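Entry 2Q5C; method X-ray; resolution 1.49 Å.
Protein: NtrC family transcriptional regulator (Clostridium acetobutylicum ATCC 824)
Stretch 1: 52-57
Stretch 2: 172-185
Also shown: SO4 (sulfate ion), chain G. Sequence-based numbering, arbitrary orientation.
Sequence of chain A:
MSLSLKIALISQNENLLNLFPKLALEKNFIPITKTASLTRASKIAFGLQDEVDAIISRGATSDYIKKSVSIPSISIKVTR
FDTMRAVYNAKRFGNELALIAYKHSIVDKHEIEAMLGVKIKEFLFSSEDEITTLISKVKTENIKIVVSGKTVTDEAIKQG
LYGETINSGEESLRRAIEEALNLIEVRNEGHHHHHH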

# COMPACT_ATOMS: atom_id res chain seq x y z
N VAL A 52 -9.40 14.97 12.35
CA VAL A 52 -10.01 14.49 11.11
C VAL A 52 -11.11 13.48 11.42
O VAL A 52 -11.16 12.93 12.55
CB VAL A 52 -8.98 13.85 10.12
CG1 VAL A 52 -7.86 14.84 9.83
CG2 VAL A 52 -8.41 12.54 10.67
N ASP A 53 -11.97 13.23 10.43
CA ASP A 53 -13.12 12.30 10.60
C ASP A 53 -12.76 10.86 10.24
O ASP A 53 -13.39 9.92 10.71
CB ASP A 53 -14.31 12.76 9.78
CG ASP A 53 -14.82 14.10 10.22
OD1 ASP A 53 -15.51 14.12 11.26
OD2 ASP A 53 -14.52 15.12 9.58
N ALA A 54 -11.78 10.67 9.37
CA ALA A 54 -11.38 9.33 8.96
C ALA A 54 -9.99 9.39 8.35
O ALA A 54 -9.56 10.45 7.91
CB ALA A 54 -12.36 8.78 7.93
N ILE A 55 -9.33 8.24 8.30
CA ILE A 55 -8.01 8.06 7.68
C ILE A 55 -8.13 6.96 6.65
O ILE A 55 -8.81 5.95 6.89
CB ILE A 55 -6.96 7.73 8.70
CG1 ILE A 55 -6.83 8.95 9.65
CG2 ILE A 55 -5.59 7.48 8.02
CD1 ILE A 55 -6.12 8.66 10.93
N ILE A 56 -7.53 7.17 5.47
CA ILE A 56 -7.40 6.18 4.40
C ILE A 56 -5.93 5.87 4.21
O ILE A 56 -5.07 6.77 4.21
CB ILE A 56 -8.02 6.70 3.07
CG1 ILE A 56 -9.52 6.98 3.20
CG2 ILE A 56 -7.71 5.71 1.95
CD1 ILE A 56 -10.14 7.68 2.01
N SER A 57 -5.61 4.59 4.03
CA SER A 57 -4.23 4.15 3.80
C SER A 57 -4.30 2.82 3.08
O SER A 57 -5.39 2.37 2.77
CB SER A 57 -3.40 4.13 5.08
OG SER A 57 -3.93 3.15 5.97
S SO4 G . -17.33 7.35 -7.60
O1 SO4 G . -17.17 5.91 -7.36
O2 SO4 G . -16.32 8.12 -6.89
O3 SO4 G . -17.22 7.57 -9.04
O4 SO4 G . -18.65 7.78 -7.13
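Stretch 2 172-185: SLRRAIEEALNLIE

Residues 172-185 form a continuous stretch of α-helix, part of a longer helix that extends beyond both ends of the segment. Its backbone amides bond to carbonyl oxygens four residues earlier, from Ala-176 N to Ser-172 O at 3.0 Å through Glu-185 N to Leu-181 O at 3.1 Å. The helix packs on the β-strand formed by residues 54-57 and runs nearly antiparallel to it, with an angle of 158° between the N-to-C directions and a closest approach of 9.0 Å between the axes. The register follows from this direction: Asp-53 lies nearest Ile-184, Ala-54 nearest Ala-180 and Ile-56 nearest Ala-176, with CA-CA distances of 6.5, 6.4 and 7.0 Å, respectively.

Ile-56 covers the most surface. Its chi1 is m and its chi2 is t, and its side chain meets four helix residues. Ile-56 CD1 lies 3.8 Å from Ile-177 CG1, 3.9 Å from Ala-176 O and 4.2 Å from Ala-180 CB, while Ile-56 CG2 is 3.9 Å from Ala-176 CB. The same Ile-56 CG2 reaches Leu-173 CD1 at 4.5 Å; although the CA-to-CB bond of Leu-173 points sideways, the end of its side chain comes nearer to the strand. The small side chains of Ala-176 and Ala-180, one helical turn apart and both directed toward the strand, allow the isoleucine to lie close to the helix backbone.

Ile-184 is the main contributor from the helix and packs against the beginning of stretch 1. With chi1 m and chi2 t, Ile-184 places its CD1 3.7 Å from Ala-54 CB and also 3.7 Å from Asp-53 CB. The contact with Asp-53 thus involves the aliphatic base of the acidic side chain, whose OD2 is hydrogen-bonded elsewhere in the structure. Ala-54 completes the link between the two isoleucine sites: Ala-54 CB is 4.3 Å from Ala-180 CB, so Ala-180 touches both Ala-54 and Ile-56.

The alternation of the strand determines which side chains take part. Ala-54 and Ile-56 point toward the helix, whereas Ile-55 and Ser-57 point away and make no contact with it. No hydrogen bond joins the two stretches, and the 303 Å² buried between them, summed over both sides, comes largely from apolar packing. Arg-174 lies out of reach of the strand; Arg-174 NH1 instead donates a hydrogen bond to SO4 O2 at 2.9 Å, the sulfate probably coming from the crystallisation liquor.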

# COMPACT_ATOMS: atom_id res chain seq x y z
N SER A 172 -9.76 2.26 -7.02
CA SER A 172 -9.53 1.81 -5.65
C SER A 172 -9.65 2.99 -4.65
O SER A 172 -10.22 2.86 -3.55
CB SER A 172 -8.13 1.16 -5.55
OG SER A 172 -8.11 -0.10 -6.23
N LEU A 173 -9.11 4.14 -5.03
CA LEU A 173 -9.18 5.29 -4.14
C LEU A 173 -10.60 5.83 -4.05
O LEU A 173 -11.04 6.17 -2.95
CB LEU A 173 -8.20 6.38 -4.60
CG LEU A 173 -8.13 7.62 -3.70
CD1 LEU A 173 -7.81 7.24 -2.24
CD2 LEU A 173 -7.08 8.59 -4.24
N ARG A 174 -11.33 5.87 -5.17
CA ARG A 174 -12.76 6.27 -5.10
C ARG A 174 -13.56 5.36 -4.20
O ARG A 174 -14.40 5.85 -3.41
CB ARG A 174 -13.37 6.29 -6.50
CG ARG A 174 -12.86 7.44 -7.36
CD ARG A 174 -13.54 7.40 -8.74
NE ARG A 174 -13.16 8.56 -9.51
CZ ARG A 174 -13.80 9.73 -9.46
NH1 ARG A 174 -14.87 9.88 -8.66
NH2 ARG A 174 -13.38 10.74 -10.19
N ARG A 175 -13.32 4.05 -4.29
CA ARG A 175 -14.04 3.10 -3.43
C ARG A 175 -13.73 3.33 -1.97
O ARG A 175 -14.61 3.24 -1.11
CB ARG A 175 -13.73 1.65 -3.81
CG ARG A 175 -14.23 1.24 -5.19
CD ARG A 175 -14.14 -0.27 -5.37
NE ARG A 175 -12.78 -0.74 -5.63
CZ ARG A 175 -12.32 -1.07 -6.84
NH1 ARG A 175 -13.12 -0.99 -7.91
NH2 ARG A 175 -11.06 -1.50 -6.98
N ALA A 176 -12.46 3.62 -1.66
CA ALA A 176 -12.08 3.86 -0.26
C ALA A 176 -12.73 5.13 0.28
O ALA A 176 -13.14 5.19 1.44
CB ALA A 176 -10.55 3.91 -0.12
N ILE A 177 -12.83 6.15 -0.56
CA ILE A 177 -13.49 7.39 -0.15
C ILE A 177 -14.95 7.14 0.13
O ILE A 177 -15.46 7.60 1.16
CB ILE A 177 -13.29 8.51 -1.20
CG1 ILE A 177 -11.83 8.97 -1.17
CG2 ILE A 177 -14.24 9.69 -0.95
CD1 ILE A 177 -11.45 9.84 -2.36
N GLU A 178 -15.61 6.39 -0.76
CA GLU A 178 -17.02 6.02 -0.53
C GLU A 178 -17.17 5.30 0.80
O GLU A 178 -18.07 5.62 1.59
CB GLU A 178 -17.57 5.18 -1.68
CG GLU A 178 -19.12 5.07 -1.67
CD GLU A 178 -19.69 3.99 -2.60
OE1 GLU A 178 -18.93 3.30 -3.33
OE2 GLU A 178 -20.94 3.81 -2.58
N GLU A 179 -16.29 4.34 1.08
CA GLU A 179 -16.36 3.60 2.34
C GLU A 179 -16.17 4.54 3.53
O GLU A 179 -16.91 4.47 4.52
CB GLU A 179 -15.30 2.51 2.35
CG GLU A 179 -15.35 1.62 3.55
CD GLU A 179 -14.28 0.56 3.50
OE1 GLU A 179 -13.75 0.26 2.39
OE2 GLU A 179 -13.95 0.03 4.58
N ALA A 180 -15.22 5.46 3.44
CA ALA A 180 -14.95 6.39 4.52
C ALA A 180 -16.15 7.26 4.76
O ALA A 180 -16.53 7.47 5.93
CB ALA A 180 -13.70 7.28 4.15
N LEU A 181 -16.72 7.80 3.70
CA LEU A 181 -17.87 8.71 3.86
C LEU A 181 -19.02 7.97 4.52
O LEU A 181 -19.72 8.55 5.37
CB LEU A 181 -18.28 9.33 2.55
CG LEU A 181 -17.29 10.36 1.99
CD1 LEU A 181 -17.62 10.66 0.54
CD2 LEU A 181 -17.26 11.65 2.79
N ASN A 182 -19.21 6.70 4.16
CA ASN A 182 -20.29 5.91 4.77
C ASN A 182 -20.04 5.67 6.25
O ASN A 182 -20.96 5.78 7.08
CB ASN A 182 -20.46 4.57 4.04
CG ASN A 182 -21.05 4.73 2.66
OD1 ASN A 182 -21.59 5.78 2.31
ND2 ASN A 182 -20.96 3.67 1.85
N LEU A 183 -18.80 5.37 6.61
CA LEU A 183 -18.42 5.10 7.99
C LEU A 183 -18.58 6.34 8.85
O LEU A 183 -19.02 6.25 10.01
CB LEU A 183 -16.97 4.62 8.07
CG LEU A 183 -16.57 3.21 8.50
CD1 LEU A 183 -17.66 2.15 8.23
CD2 LEU A 183 -15.23 2.82 7.87
N ILE A 184 -18.21 7.50 8.29
CA ILE A 184 -18.33 8.76 9.02
C ILE A 184 -19.80 9.02 9.33
O ILE A 184 -20.15 9.36 10.47
CB ILE A 184 -17.69 9.94 8.26
CG1 ILE A 184 -16.18 9.75 8.19
CG2 ILE A 184 -18.01 11.29 8.95
CD1 ILE A 184 -15.51 10.59 7.04
N GLU A 185 -20.66 8.84 8.32
CA GLU A 185 -22.09 9.05 8.49
C GLU A 185 -22.67 8.14 9.57
O GLU A 185 -23.49 8.59 10.39
CB GLU A 185 -22.83 8.85 7.16
CG GLU A 185 -24.37 8.89 7.28
CD GLU A 185 -25.07 9.00 5.93
OE1 GLU A 185 -25.89 8.11 5.61
OE2 GLU A 185 -24.80 9.98 5.19